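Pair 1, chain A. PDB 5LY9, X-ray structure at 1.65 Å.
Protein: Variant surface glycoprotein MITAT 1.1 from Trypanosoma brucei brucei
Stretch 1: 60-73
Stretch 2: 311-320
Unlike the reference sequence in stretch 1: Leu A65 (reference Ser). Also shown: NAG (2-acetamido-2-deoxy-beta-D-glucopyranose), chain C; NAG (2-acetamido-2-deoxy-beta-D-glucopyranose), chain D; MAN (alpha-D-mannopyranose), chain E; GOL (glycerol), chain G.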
# COMPACT_ATOMS: atom_id res chain seq x y z
N GLN A 60 36.14 -27.56 0.46
CA GLN A 60 37.02 -27.07 -0.59
C GLN A 60 36.38 -26.02 -1.49
O GLN A 60 37.03 -25.57 -2.38
CB GLN A 60 37.57 -28.23 -1.43
CG GLN A 60 38.43 -29.22 -0.61
CD GLN A 60 39.51 -28.55 0.25
OE1 GLN A 60 39.26 -28.16 1.41
NE2 GLN A 60 40.72 -28.43 -0.31
N ALA A 61 35.15 -25.64 -1.21
CA ALA A 61 34.45 -24.64 -1.98
C ALA A 61 34.24 -23.38 -1.19
O ALA A 61 33.23 -22.65 -1.40
CB ALA A 61 33.13 -25.17 -2.45
N LEU A 62 35.18 -23.10 -0.30
CA LEU A 62 35.02 -22.00 0.68
C LEU A 62 34.78 -20.67 -0.04
O LEU A 62 33.85 -19.95 0.34
CB LEU A 62 36.21 -21.92 1.62
CG LEU A 62 36.14 -20.74 2.59
CD1 LEU A 62 34.93 -20.91 3.47
CD2 LEU A 62 37.38 -20.65 3.42
N GLN A 63 35.63 -20.33 -1.02
CA GLN A 63 35.53 -19.05 -1.64
C GLN A 63 34.28 -18.93 -2.53
O GLN A 63 33.63 -17.89 -2.50
CB GLN A 63 36.75 -18.67 -2.46
CG GLN A 63 38.00 -18.48 -1.59
CD GLN A 63 39.24 -18.08 -2.44
OE1 GLN A 63 39.15 -17.37 -3.40
NE2 GLN A 63 40.39 -18.52 -2.04
N GLN A 64 33.96 -19.96 -3.30
CA GLN A 64 32.73 -19.96 -4.14
C GLN A 64 31.49 -19.77 -3.26
O GLN A 64 30.60 -18.96 -3.53
CB GLN A 64 32.60 -21.30 -4.85
CG GLN A 64 33.71 -21.55 -5.86
CD GLN A 64 34.98 -22.18 -5.33
OE1 GLN A 64 35.27 -22.22 -4.14
NE2 GLN A 64 35.82 -22.63 -6.26
N LEU A 65 31.45 -20.47 -2.15
CA LEU A 65 30.24 -20.46 -1.30
C LEU A 65 30.13 -19.15 -0.46
O LEU A 65 29.05 -18.62 -0.27
CB LEU A 65 30.24 -21.69 -0.39
CG LEU A 65 30.03 -22.99 -1.21
CD1 LEU A 65 30.07 -24.17 -0.30
CD2 LEU A 65 28.69 -22.98 -1.89
N THR A 66 31.26 -18.64 -0.01
CA THR A 66 31.32 -17.34 0.67
C THR A 66 30.75 -16.26 -0.25
O THR A 66 29.94 -15.45 0.16
CB THR A 66 32.70 -16.99 1.11
OG1 THR A 66 33.15 -17.92 2.11
CG2 THR A 66 32.79 -15.61 1.68
N LEU A 67 31.22 -16.25 -1.48
CA LEU A 67 30.76 -15.32 -2.49
C LEU A 67 29.29 -15.42 -2.71
O LEU A 67 28.56 -14.39 -2.74
CB LEU A 67 31.51 -15.57 -3.76
CG LEU A 67 31.09 -14.66 -4.89
CD1 LEU A 67 31.36 -13.16 -4.58
CD2 LEU A 67 31.73 -15.07 -6.15
N LEU A 68 28.75 -16.64 -2.85
CA LEU A 68 27.35 -16.79 -3.11
C LEU A 68 26.50 -16.36 -1.90
O LEU A 68 25.48 -15.73 -2.07
CB LEU A 68 27.03 -18.25 -3.51
CG LEU A 68 27.53 -18.59 -4.89
CD1 LEU A 68 27.51 -20.14 -5.10
CD2 LEU A 68 26.76 -17.92 -5.96
N ARG A 69 26.96 -16.68 -0.70
CA ARG A 69 26.27 -16.29 0.56
C ARG A 69 26.22 -14.78 0.63
O ARG A 69 25.19 -14.21 0.94
CB ARG A 69 27.05 -16.88 1.71
CG ARG A 69 26.54 -16.50 3.11
CD ARG A 69 27.44 -15.54 3.85
NE ARG A 69 26.92 -15.41 5.20
CZ ARG A 69 27.18 -16.24 6.21
NH1 ARG A 69 28.05 -17.24 6.12
NH2 ARG A 69 26.53 -16.08 7.33
N GLY A 70 27.37 -14.16 0.34
CA GLY A 70 27.45 -12.68 0.33
C GLY A 70 26.55 -12.07 -0.69
O GLY A 70 25.91 -11.02 -0.41
N TYR A 71 26.46 -12.70 -1.88
CA TYR A 71 25.59 -12.24 -2.93
C TYR A 71 24.13 -12.28 -2.54
O TYR A 71 23.39 -11.30 -2.66
CB TYR A 71 25.88 -13.01 -4.20
CG TYR A 71 24.86 -12.91 -5.23
CD1 TYR A 71 24.89 -11.92 -6.18
CD2 TYR A 71 23.84 -13.82 -5.25
CE1 TYR A 71 23.89 -11.81 -7.08
CE2 TYR A 71 22.83 -13.72 -6.11
CZ TYR A 71 22.86 -12.72 -7.08
OH TYR A 71 21.84 -12.69 -8.06
N PHE A 72 23.71 -13.42 -2.05
CA PHE A 72 22.31 -13.51 -1.65
C PHE A 72 21.99 -12.54 -0.50
O PHE A 72 20.93 -11.92 -0.49
CB PHE A 72 21.95 -14.95 -1.20
CG PHE A 72 21.97 -15.95 -2.33
CD1 PHE A 72 21.24 -15.74 -3.47
CD2 PHE A 72 22.67 -17.14 -2.21
CE1 PHE A 72 21.24 -16.66 -4.55
CE2 PHE A 72 22.72 -18.05 -3.27
CZ PHE A 72 22.02 -17.81 -4.42
N ALA A 73 22.89 -12.41 0.45
CA ALA A 73 22.71 -11.39 1.50
C ALA A 73 22.55 -9.98 0.95
O ALA A 73 21.58 -9.30 1.30
CB ALA A 73 23.85 -11.43 2.47
N LYS A 311 27.49 -21.48 -14.31
CA LYS A 311 28.68 -22.00 -13.63
C LYS A 311 28.50 -22.02 -12.10
O LYS A 311 29.28 -22.71 -11.39
CB LYS A 311 29.94 -21.21 -14.04
CG LYS A 311 30.30 -21.28 -15.56
CD LYS A 311 30.68 -22.67 -15.93
CE LYS A 311 31.34 -22.71 -17.29
NZ LYS A 311 31.47 -24.13 -17.69
N THR A 312 27.55 -21.27 -11.56
CA THR A 312 27.28 -21.35 -10.11
C THR A 312 26.42 -22.55 -9.74
O THR A 312 26.35 -22.96 -8.57
CB THR A 312 26.60 -20.07 -9.61
OG1 THR A 312 25.43 -19.87 -10.40
CG2 THR A 312 27.57 -18.86 -9.69
N LYS A 313 25.81 -23.21 -10.73
CA LYS A 313 24.77 -24.18 -10.43
C LYS A 313 25.24 -25.38 -9.61
O LYS A 313 24.52 -25.79 -8.72
CB LYS A 313 24.04 -24.64 -11.71
CG LYS A 313 22.96 -25.69 -11.45
CD LYS A 313 22.06 -25.89 -12.64
CE LYS A 313 21.07 -27.09 -12.53
NZ LYS A 313 21.65 -28.39 -12.05
N THR A 314 26.40 -25.97 -9.93
CA THR A 314 26.89 -27.15 -9.19
C THR A 314 27.11 -26.84 -7.73
O THR A 314 26.73 -27.68 -6.91
CB THR A 314 28.17 -27.83 -9.77
OG1 THR A 314 29.21 -26.86 -9.76
CG2 THR A 314 27.93 -28.22 -11.17
N TYR A 315 27.53 -25.58 -7.41
CA TYR A 315 27.69 -25.16 -6.03
C TYR A 315 26.33 -25.05 -5.28
O TYR A 315 26.20 -25.48 -4.10
CB TYR A 315 28.52 -23.81 -5.93
CG TYR A 315 29.88 -24.06 -6.38
CD1 TYR A 315 30.83 -24.61 -5.51
CD2 TYR A 315 30.23 -23.92 -7.71
CE1 TYR A 315 32.08 -24.94 -5.98
CE2 TYR A 315 31.51 -24.27 -8.17
CZ TYR A 315 32.41 -24.77 -7.27
OH TYR A 315 33.69 -25.13 -7.65
N LEU A 316 25.36 -24.46 -5.94
CA LEU A 316 24.03 -24.29 -5.34
C LEU A 316 23.38 -25.69 -5.17
O LEU A 316 22.65 -25.95 -4.18
CB LEU A 316 23.18 -23.40 -6.18
CG LEU A 316 23.68 -21.95 -6.29
CD1 LEU A 316 22.87 -21.14 -7.31
CD2 LEU A 316 23.67 -21.30 -4.95
N ASP A 317 23.58 -26.55 -6.15
CA ASP A 317 23.10 -27.95 -6.05
C ASP A 317 23.69 -28.73 -4.89
O ASP A 317 22.98 -29.44 -4.18
CB ASP A 317 23.33 -28.69 -7.36
CG ASP A 317 22.40 -28.23 -8.48
OD1 ASP A 317 21.36 -27.55 -8.27
OD2 ASP A 317 22.72 -28.56 -9.63
N MET A 318 24.99 -28.54 -4.66
CA MET A 318 25.68 -29.11 -3.52
C MET A 318 25.09 -28.63 -2.19
O MET A 318 24.83 -29.40 -1.29
CB MET A 318 27.16 -28.76 -3.65
CG MET A 318 28.04 -29.37 -2.64
SD MET A 318 29.77 -29.09 -3.18
CE MET A 318 29.92 -27.39 -2.75
N VAL A 319 24.74 -27.35 -2.12
CA VAL A 319 24.09 -26.83 -0.91
C VAL A 319 22.71 -27.49 -0.70
O VAL A 319 22.38 -27.93 0.40
CB VAL A 319 23.99 -25.28 -1.05
CG1 VAL A 319 23.06 -24.71 -0.04
CG2 VAL A 319 25.37 -24.69 -0.86
N ASP A 320 21.93 -27.53 -1.76
CA ASP A 320 20.58 -28.13 -1.74
C ASP A 320 20.54 -29.60 -1.29
O ASP A 320 19.65 -30.00 -0.56
CB ASP A 320 19.92 -28.05 -3.11
CG ASP A 320 19.40 -26.64 -3.43
OD1 ASP A 320 19.29 -25.78 -2.51
OD2 ASP A 320 19.13 -26.41 -4.64
C1 NAG C . 16.63 -21.50 -4.74
C2 NAG C . 17.14 -22.37 -3.63
C3 NAG C . 16.69 -23.82 -3.77
C4 NAG C . 15.18 -23.91 -4.00
C5 NAG C . 14.87 -22.99 -5.18
C6 NAG C . 13.41 -22.96 -5.60
C7 NAG C . 19.20 -22.09 -2.40
C8 NAG C . 20.69 -22.25 -2.41
N2 NAG C . 18.59 -22.40 -3.52
O3 NAG C . 17.04 -24.62 -2.60
O4 NAG C . 14.68 -25.30 -4.11
O5 NAG C . 15.24 -21.63 -4.84
O6 NAG C . 12.66 -22.56 -4.48
O7 NAG C . 18.59 -21.65 -1.46
C1 NAG D . 17.50 -16.68 -6.52
C2 NAG D . 16.08 -17.14 -6.25
C3 NAG D . 16.01 -18.14 -5.16
C4 NAG D . 16.95 -19.29 -5.52
C5 NAG D . 18.36 -18.76 -5.75
C6 NAG D . 19.39 -19.81 -6.19
C7 NAG D . 14.29 -15.54 -6.72
C8 NAG D . 13.48 -14.35 -6.27
N2 NAG D . 15.25 -15.99 -5.90
O3 NAG D . 14.68 -18.64 -5.06
O4 NAG D . 16.97 -20.17 -4.40
O5 NAG D . 18.31 -17.82 -6.80
O6 NAG D . 18.86 -20.57 -7.29
O7 NAG D . 14.10 -16.05 -7.80
C1 MAN E . 16.53 -30.62 -6.13
C2 MAN E . 16.02 -31.92 -6.73
C3 MAN E . 15.17 -32.58 -5.67
C4 MAN E . 15.95 -32.77 -4.36
C5 MAN E . 16.72 -31.53 -3.88
C6 MAN E . 17.91 -31.87 -2.97
O2 MAN E . 17.13 -32.74 -7.19
O3 MAN E . 14.73 -33.80 -6.27
O4 MAN E . 15.03 -33.12 -3.35
O5 MAN E . 17.30 -30.85 -4.96
O6 MAN E . 19.17 -32.07 -3.70
C1 GOL G . 24.91 -15.75 -8.87
O1 GOL G . 25.17 -15.78 -10.25
C2 GOL G . 23.63 -16.44 -8.65
O2 GOL G . 23.75 -17.85 -8.93
C3 GOL G . 22.68 -15.70 -9.64
O3 GOL G . 21.59 -15.27 -8.88

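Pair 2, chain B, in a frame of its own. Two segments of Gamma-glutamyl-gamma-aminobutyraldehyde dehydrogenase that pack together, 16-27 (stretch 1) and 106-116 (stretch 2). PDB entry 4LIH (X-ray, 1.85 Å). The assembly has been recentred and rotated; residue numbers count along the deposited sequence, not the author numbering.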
# COMPACT_ATOMS: atom_id res chain seq x y z
N ASP B 16 28.27 -39.41 12.52
CA ASP B 16 28.83 -38.04 12.52
C ASP B 16 28.15 -37.19 13.59
O ASP B 16 28.82 -36.49 14.35
CB ASP B 16 28.64 -37.34 11.16
CG ASP B 16 29.51 -37.92 10.05
OD1 ASP B 16 30.42 -38.74 10.33
OD2 ASP B 16 29.26 -37.53 8.90
N TRP B 17 26.82 -37.26 13.66
CA TRP B 17 26.07 -36.48 14.65
C TRP B 17 26.37 -36.95 16.07
O TRP B 17 26.52 -36.11 16.97
CB TRP B 17 24.56 -36.51 14.36
CG TRP B 17 24.20 -35.74 13.12
CD1 TRP B 17 23.67 -36.24 11.98
CD2 TRP B 17 24.35 -34.32 12.91
NE1 TRP B 17 23.49 -35.24 11.06
CE2 TRP B 17 23.90 -34.05 11.60
CE3 TRP B 17 24.81 -33.27 13.71
CZ2 TRP B 17 23.89 -32.75 11.06
CZ3 TRP B 17 24.81 -31.96 13.16
CH2 TRP B 17 24.34 -31.72 11.85
N GLN B 18 26.45 -38.26 16.26
CA GLN B 18 26.81 -38.81 17.57
C GLN B 18 28.19 -38.34 18.02
O GLN B 18 28.36 -37.97 19.17
CB GLN B 18 26.77 -40.34 17.55
CG GLN B 18 25.37 -40.92 17.44
CD GLN B 18 25.35 -42.42 17.22
OE1 GLN B 18 26.12 -42.95 16.43
NE2 GLN B 18 24.46 -43.10 17.93
N HIS B 19 29.16 -38.33 17.11
CA HIS B 19 30.49 -37.83 17.43
C HIS B 19 30.52 -36.32 17.76
O HIS B 19 31.14 -35.91 18.72
CB HIS B 19 31.46 -38.11 16.31
CG HIS B 19 32.89 -37.90 16.71
ND1 HIS B 19 33.61 -36.78 16.33
CD2 HIS B 19 33.71 -38.63 17.50
CE1 HIS B 19 34.83 -36.86 16.85
NE2 HIS B 19 34.91 -37.96 17.57
N LYS B 20 29.83 -35.50 16.97
CA LYS B 20 29.68 -34.09 17.30
C LYS B 20 29.00 -33.90 18.68
O LYS B 20 29.45 -33.09 19.46
CB LYS B 20 28.91 -33.40 16.18
CG LYS B 20 28.97 -31.87 16.24
CD LYS B 20 28.02 -31.23 15.22
CE LYS B 20 28.31 -31.65 13.79
NZ LYS B 20 29.57 -31.09 13.21
N ALA B 21 27.96 -34.67 18.99
CA ALA B 21 27.30 -34.56 20.30
C ALA B 21 28.29 -34.82 21.48
O ALA B 21 28.24 -34.16 22.52
CB ALA B 21 26.09 -35.50 20.37
N ALA B 22 29.21 -35.76 21.28
CA ALA B 22 30.23 -36.10 22.28
C ALA B 22 31.28 -35.00 22.53
O ALA B 22 31.77 -34.87 23.64
CB ALA B 22 30.92 -37.39 21.87
N SER B 23 31.63 -34.24 21.50
CA SER B 23 32.60 -33.16 21.61
C SER B 23 31.94 -31.79 21.88
O SER B 23 32.60 -30.79 22.15
CB SER B 23 33.38 -33.06 20.30
OG SER B 23 32.49 -32.71 19.24
N LEU B 24 30.62 -31.74 21.80
CA LEU B 24 29.92 -30.46 21.87
C LEU B 24 30.08 -29.80 23.25
O LEU B 24 29.76 -30.39 24.25
CB LEU B 24 28.44 -30.70 21.57
CG LEU B 24 27.58 -29.46 21.32
CD1 LEU B 24 28.06 -28.71 20.10
CD2 LEU B 24 26.12 -29.87 21.18
N GLU B 25 30.58 -28.56 23.28
CA GLU B 25 30.56 -27.72 24.47
C GLU B 25 29.23 -26.95 24.50
O GLU B 25 28.96 -26.18 23.59
CB GLU B 25 31.71 -26.69 24.43
CG GLU B 25 33.10 -27.28 24.23
CD GLU B 25 33.70 -27.85 25.50
OE1 GLU B 25 32.95 -28.16 26.46
OE2 GLU B 25 34.95 -28.02 25.54
N ILE B 26 28.41 -27.13 25.52
CA ILE B 26 27.07 -26.50 25.55
C ILE B 26 27.11 -25.34 26.54
O ILE B 26 27.43 -25.54 27.72
CB ILE B 26 25.99 -27.49 26.03
CG1 ILE B 26 25.86 -28.66 25.06
CG2 ILE B 26 24.65 -26.76 26.17
CD1 ILE B 26 24.85 -29.72 25.45
N GLU B 27 26.75 -24.14 26.08
CA GLU B 27 26.65 -22.96 26.95
C GLU B 27 25.28 -22.92 27.63
O GLU B 27 24.25 -22.94 26.93
CB GLU B 27 26.84 -21.69 26.15
CG GLU B 27 26.65 -20.42 26.98
CD GLU B 27 27.65 -20.33 28.12
OE1 GLU B 27 28.84 -20.05 27.80
OE2 GLU B 27 27.26 -20.55 29.30
N LEU B 106 25.18 -23.56 11.40
CA LEU B 106 23.96 -24.35 11.24
C LEU B 106 24.05 -25.75 11.87
O LEU B 106 23.07 -26.19 12.47
CB LEU B 106 23.53 -24.46 9.78
CG LEU B 106 22.27 -25.32 9.60
CD1 LEU B 106 21.26 -24.70 8.66
CD2 LEU B 106 22.63 -26.71 9.13
N ASP B 107 25.17 -26.47 11.68
CA ASP B 107 25.29 -27.83 12.23
C ASP B 107 25.18 -27.83 13.77
O ASP B 107 24.43 -28.62 14.32
CB ASP B 107 26.60 -28.53 11.82
CG ASP B 107 26.63 -28.90 10.36
OD1 ASP B 107 25.64 -28.80 9.65
OD2 ASP B 107 27.70 -29.31 9.90
N GLU B 108 25.92 -26.94 14.42
CA GLU B 108 25.86 -26.79 15.88
C GLU B 108 24.45 -26.45 16.37
O GLU B 108 23.95 -27.06 17.33
CB GLU B 108 26.82 -25.70 16.36
CG GLU B 108 26.92 -25.58 17.86
CD GLU B 108 27.62 -24.33 18.32
OE1 GLU B 108 28.04 -23.51 17.47
OE2 GLU B 108 27.74 -24.17 19.54
N LEU B 109 23.80 -25.52 15.69
CA LEU B 109 22.48 -25.06 16.12
C LEU B 109 21.44 -26.17 15.89
O LEU B 109 20.55 -26.39 16.70
CB LEU B 109 22.09 -23.78 15.38
CG LEU B 109 22.82 -22.52 15.77
CD1 LEU B 109 22.49 -21.39 14.81
CD2 LEU B 109 22.47 -22.14 17.21
N SER B 110 21.53 -26.81 14.75
CA SER B 110 20.67 -27.94 14.45
C SER B 110 20.84 -29.06 15.50
O SER B 110 19.85 -29.61 15.99
CB SER B 110 20.94 -28.44 13.06
OG SER B 110 20.66 -27.46 12.09
N LEU B 111 22.09 -29.36 15.85
CA LEU B 111 22.36 -30.45 16.83
C LEU B 111 21.88 -30.07 18.24
O LEU B 111 21.31 -30.89 18.94
CB LEU B 111 23.84 -30.87 16.79
CG LEU B 111 24.30 -31.91 17.84
CD1 LEU B 111 23.66 -33.28 17.60
CD2 LEU B 111 25.81 -32.01 17.80
N LEU B 112 22.08 -28.82 18.66
CA LEU B 112 21.55 -28.34 19.92
C LEU B 112 20.03 -28.50 19.99
O LEU B 112 19.53 -28.99 21.00
CB LEU B 112 21.91 -26.87 20.15
CG LEU B 112 23.35 -26.58 20.44
CD1 LEU B 112 23.59 -25.09 20.33
CD2 LEU B 112 23.68 -27.07 21.86
N GLU B 113 19.33 -28.11 18.92
CA GLU B 113 17.87 -28.20 18.85
C GLU B 113 17.35 -29.64 18.94
O GLU B 113 16.32 -29.88 19.56
CB GLU B 113 17.33 -27.58 17.53
CG GLU B 113 15.83 -27.20 17.52
CD GLU B 113 15.59 -25.85 18.18
OE1 GLU B 113 16.27 -25.53 19.16
OE2 GLU B 113 14.80 -25.08 17.67
N THR B 114 18.04 -30.54 18.25
CA THR B 114 17.70 -31.97 18.19
C THR B 114 17.97 -32.62 19.56
O THR B 114 17.14 -33.35 20.05
CB THR B 114 18.50 -32.70 17.07
OG1 THR B 114 18.00 -32.33 15.77
CG2 THR B 114 18.46 -34.21 17.23
N LEU B 115 19.11 -32.29 20.18
CA LEU B 115 19.38 -32.77 21.55
C LEU B 115 18.40 -32.28 22.61
O LEU B 115 17.97 -33.06 23.45
CB LEU B 115 20.79 -32.39 22.00
CG LEU B 115 21.89 -33.05 21.19
CD1 LEU B 115 23.24 -32.38 21.51
CD2 LEU B 115 21.94 -34.55 21.45
N ASP B 116 18.08 -30.99 22.53
CA ASP B 116 17.30 -30.27 23.54
C ASP B 116 15.82 -30.68 23.49
O ASP B 116 15.18 -30.90 24.53
CB ASP B 116 17.47 -28.76 23.26
CG ASP B 116 17.20 -27.87 24.47
OD1 ASP B 116 16.99 -28.42 25.57
OD2 ASP B 116 17.20 -26.60 24.31
O HOH W 1 26.90 -25.60 21.65

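In both pairs two helices cross almost at right angles, at -85° in pair 1 and -87° in pair 2, with axes 10.5 and 10.8 Å apart at closest approach. The backbone of fourteen central residues superposes with an RMSD of 0.5 Å. The crossing is centred on equivalent positions: Leu A65 and Tyr A315 have CA atoms 7.1 Å apart, and their counterparts Ala B21 and Leu B111 lie 7.3 Å apart. Neither pair has a hydrogen bond across the stretches, so direct contact rests mainly on apolar packing.

At the matched position on the second helix, both Tyr A315 and Leu B111 point toward the partner helix, but they fill the space differently. The flat ring of Tyr A315 offers two kinds of surface. Gln A64 CG lies over one face, 4.0 Å from the ring centroid, a CH-pi contact that uses the aliphatic part of a polar side chain; Ala A61 CB meets the ring edge, 3.7 Å from Tyr A315 CE1. The methyl is small enough to sit close beside the ring. In pair 2 the bulk changes sides. Trp B17, matching Ala A61, brings its large ring to the compact leucine, with Trp B17 CZ3 3.9 Å from Leu B111 CB. Lys B20, matching Gln A64, also contributes its aliphatic chain: its CD is 3.5 Å from Leu B111 CD2. Its charged end remains near Asp B107, but Lys B20 NZ and Asp B107 OD2, 4.2 Å apart, are beyond a salt bridge.

A similar exchange links Leu A65 with Ala B21. Leu A65, which differs from the reference serine, reaches Val A319, CD2 to CG2 at 3.9 Å. The shorter Ala B21 lies beside the longer Leu B115 at the matching position, the looser contact of Ala B21 CB and Leu B115 CD1 being 4.4 Å.

The closest match in side chains is leucine against leucine. Leu A68 CD1 lies 4.0 Å from Leu A316 CD2, and Leu B24 CD2 lies 3.8 Å from Leu B112 CD2. The side-chain centres of both matched positions superpose within 1 Å, although Leu A68 is an m rotamer within its helix and Leu B24 a t rotamer where its chain leaves helical geometry. Beyond this point the first stretches diverge. The helix of pair 1 continues to Phe A72, where Leu A316 CD2 lies at the ring edge, 3.8 Å from Phe A72 CE2; the extended chain of pair 2 brings Ile B26 CG1 to 4.2 Å from Leu B112 CD2. There a water also bridges the stretches, donating to Glu B25 O and Glu B108 OE2.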